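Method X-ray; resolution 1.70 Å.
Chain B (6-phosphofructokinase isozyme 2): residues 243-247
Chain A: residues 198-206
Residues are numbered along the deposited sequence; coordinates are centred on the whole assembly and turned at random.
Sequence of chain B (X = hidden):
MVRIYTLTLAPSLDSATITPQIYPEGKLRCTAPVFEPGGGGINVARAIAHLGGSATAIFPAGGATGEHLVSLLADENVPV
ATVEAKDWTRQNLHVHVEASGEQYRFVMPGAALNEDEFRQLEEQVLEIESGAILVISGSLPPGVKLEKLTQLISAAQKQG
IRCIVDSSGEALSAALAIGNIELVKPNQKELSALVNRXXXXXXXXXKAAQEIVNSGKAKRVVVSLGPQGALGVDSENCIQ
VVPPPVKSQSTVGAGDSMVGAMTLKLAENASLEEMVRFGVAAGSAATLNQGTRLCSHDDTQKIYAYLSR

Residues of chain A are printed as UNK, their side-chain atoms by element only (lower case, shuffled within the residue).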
# COMPACT_ATOMS: atom_id res chain seq x y z
N PRO B 243 3.35 -26.96 13.70
CA PRO B 243 3.55 -27.42 12.32
C PRO B 243 5.03 -27.51 12.00
O PRO B 243 5.85 -26.91 12.70
CB PRO B 243 2.93 -26.29 11.48
CG PRO B 243 2.13 -25.46 12.43
CD PRO B 243 2.82 -25.59 13.74
N PRO B 244 5.38 -28.23 10.94
CA PRO B 244 6.78 -28.29 10.51
C PRO B 244 7.22 -26.93 9.96
O PRO B 244 6.39 -26.13 9.53
CB PRO B 244 6.75 -29.34 9.39
CG PRO B 244 5.35 -29.34 8.89
CD PRO B 244 4.48 -29.02 10.07
N PRO B 245 8.54 -26.67 9.97
CA PRO B 245 9.10 -25.39 9.54
C PRO B 245 9.18 -25.31 8.02
O PRO B 245 10.26 -25.38 7.44
CB PRO B 245 10.49 -25.40 10.17
CG PRO B 245 10.85 -26.83 10.27
CD PRO B 245 9.58 -27.58 10.50
N VAL B 246 8.02 -25.17 7.41
CA VAL B 246 7.90 -24.99 5.97
C VAL B 246 7.14 -23.69 5.75
O VAL B 246 6.20 -23.38 6.48
CB VAL B 246 7.17 -26.17 5.33
CG1 VAL B 246 7.01 -25.95 3.82
CG2 VAL B 246 7.93 -27.47 5.62
N LYS B 247 7.57 -22.92 4.75
CA LYS B 247 7.01 -21.61 4.51
C LYS B 247 5.56 -21.67 4.05
O LYS B 247 5.18 -22.52 3.23
CB LYS B 247 7.85 -20.85 3.47
CG LYS B 247 7.39 -19.42 3.21
CD LYS B 247 8.17 -18.78 2.07
CE LYS B 247 8.02 -19.59 0.79
NZ LYS B 247 7.88 -18.71 -0.41
N UNK A 198 15.89 -25.35 -1.73
CA UNK A 198 14.60 -25.04 -1.13
C UNK A 198 14.33 -26.04 -0.02
O UNK A 198 14.59 -27.23 -0.18
c UNK A 198 13.32 -23.83 -2.98
c UNK A 198 12.95 -22.64 -2.11
c UNK A 198 13.48 -25.10 -2.17
o UNK A 198 13.77 -21.71 -1.99
o UNK A 198 11.84 -22.65 -1.53
N UNK A 199 13.82 -25.56 1.11
CA UNK A 199 13.52 -26.45 2.23
C UNK A 199 12.00 -26.58 2.33
O UNK A 199 11.36 -25.91 3.14
c UNK A 199 15.62 -25.64 3.50
c UNK A 199 16.40 -26.94 3.32
c UNK A 199 14.11 -25.91 3.52
c UNK A 199 16.06 -24.92 4.76
N UNK A 200 11.45 -27.46 1.51
CA UNK A 200 10.01 -27.53 1.30
C UNK A 200 9.35 -28.71 2.01
O UNK A 200 8.13 -28.78 2.09
o UNK A 200 10.35 -28.82 -0.72
c UNK A 200 9.69 -27.66 -0.20
c UNK A 200 10.16 -26.43 -0.96
N UNK A 201 10.16 -29.63 2.53
CA UNK A 201 9.63 -30.82 3.19
C UNK A 201 9.76 -30.67 4.70
O UNK A 201 10.67 -29.98 5.18
c UNK A 201 10.40 -32.19 1.18
c UNK A 201 9.01 -32.17 0.56
c UNK A 201 10.36 -32.06 2.70
o UNK A 201 8.66 -31.26 -0.20
n UNK A 201 8.21 -33.17 0.87
N UNK A 202 8.85 -31.32 5.46
CA UNK A 202 8.81 -31.12 6.92
C UNK A 202 10.16 -31.28 7.62
O UNK A 202 10.49 -30.47 8.49
c UNK A 202 7.77 -32.20 4.99
c UNK A 202 6.89 -32.36 6.22
c UNK A 202 7.83 -32.20 7.38
N UNK A 203 10.92 -32.31 7.25
CA UNK A 203 12.20 -32.57 7.91
C UNK A 203 13.41 -31.83 7.32
O UNK A 203 14.53 -32.03 7.78
c UNK A 203 12.50 -34.07 7.91
c UNK A 203 12.34 -34.70 9.28
o UNK A 203 11.27 -35.27 9.55
o UNK A 203 13.30 -34.61 10.08
N UNK A 204 13.18 -31.00 6.30
CA UNK A 204 14.29 -30.37 5.58
C UNK A 204 15.17 -29.46 6.44
O UNK A 204 16.39 -29.50 6.32
o UNK A 204 12.97 -30.06 2.15
o UNK A 204 13.82 -31.77 3.26
c UNK A 204 13.81 -29.63 4.33
c UNK A 204 13.52 -30.55 3.17
N UNK A 205 14.55 -28.65 7.30
CA UNK A 205 15.29 -27.74 8.17
C UNK A 205 16.20 -28.51 9.12
O UNK A 205 17.38 -28.20 9.24
c UNK A 205 14.36 -26.80 8.96
c UNK A 205 15.11 -26.15 10.11
c UNK A 205 13.78 -25.74 8.02
N UNK A 206 15.66 -29.53 9.77
CA UNK A 206 16.44 -30.34 10.70
C UNK A 206 17.61 -31.03 10.00
O UNK A 206 18.74 -31.00 10.48
c UNK A 206 15.58 -31.40 11.38
n UNK A 206 16.53 -34.41 11.82
n UNK A 206 16.71 -36.22 10.41
c UNK A 206 15.98 -35.46 11.22
c UNK A 206 15.82 -33.51 12.73
n UNK A 206 14.70 -35.74 11.42
c UNK A 206 16.27 -32.08 12.56
O HOH W 1 9.82 -23.58 3.12
O HOH W 2 11.69 -28.00 6.89

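Position 198 carries three side-chain carbons in a row, the third bearing two oxygens; its side chain makes no contact with residues 243-247, the nearest pair, a carboxylate oxygen of 198 and K247(B) CE, being 5.4 Å apart. A carboxylate at the end of a three-carbon chain is glutamate, E198(A).

Position 199 has four carbons, forked at the second, which is leucine, L199(A). Its CA-to-CB bond points sideways, and its backbone matters more here: L199(A) O accepts a hydrogen bond from water 1 (2.8 Å), which in turn accepts one from K247(B) N (2.9 Å).

At position 200 a single carbon bears one oxygen and one carbon, the beta-branched hydroxyl of threonine, T200(A). Its CB points away from chain B, leaving the carbonyl to meet the valine: T200(A) O lies 3.5 Å from V246(B) CG1.

Position 201 shows three carbons, the last carrying one oxygen and one nitrogen, hence a glutamine, Q201(A). CB again points away, while Q201(A) O packs 3.7 Å from V246(B) CG2.

Position 202 has three carbons closing a ring onto the backbone N, and its CB sits 3.7 Å from P244(B) CB, an apolar contact. Only proline closes such a ring, so this is P202(A); P202(A) O lies 3.6 Å from P245(B) CD.

Position 203 has two carbons, the second with two oxygens, and its side chain makes no contact with residues 243-247. It is aspartate, D203(A), with CB pointing away.

Position 204 repeats that composition and is D204(A), yet its role differs. D204(A) OD1 accepts a hydrogen bond from Q201(A) N (2.9 Å, 156°), and D204(A) N donates to Q201(A) O (2.9 Å), so side chain and backbone both brace the type I turn from Q201(A) to D204(A).

At position 205 one carbon bears two more; its CB lies 3.7 Å from P245(B) CG, and one of the two methyls of 205 is 3.6 Å from P245(B) O. The fork is that of valine, V205(A), which points toward chain B.

Position 206 runs through three carbons and a nitrogen to a carbon with two further nitrogens, a guanidinium. The end of R206(A) leads away from chain B.

No direct hydrogen bond joins the stretches. The contact is built from apolar packing, in which P244(B), P245(B) and V246(B) all point toward chain A, and from water. Water 2 accepts from V205(A) N (3.0 Å) and lies within donating distance of Q201(A) O (2.8 Å) and P245(B) O (3.0 Å). Together the two waters link backbone polar groups across an interface that buries 307 Å², both sides summed.

Chain A, residues 198-206: ELTQPDDVR
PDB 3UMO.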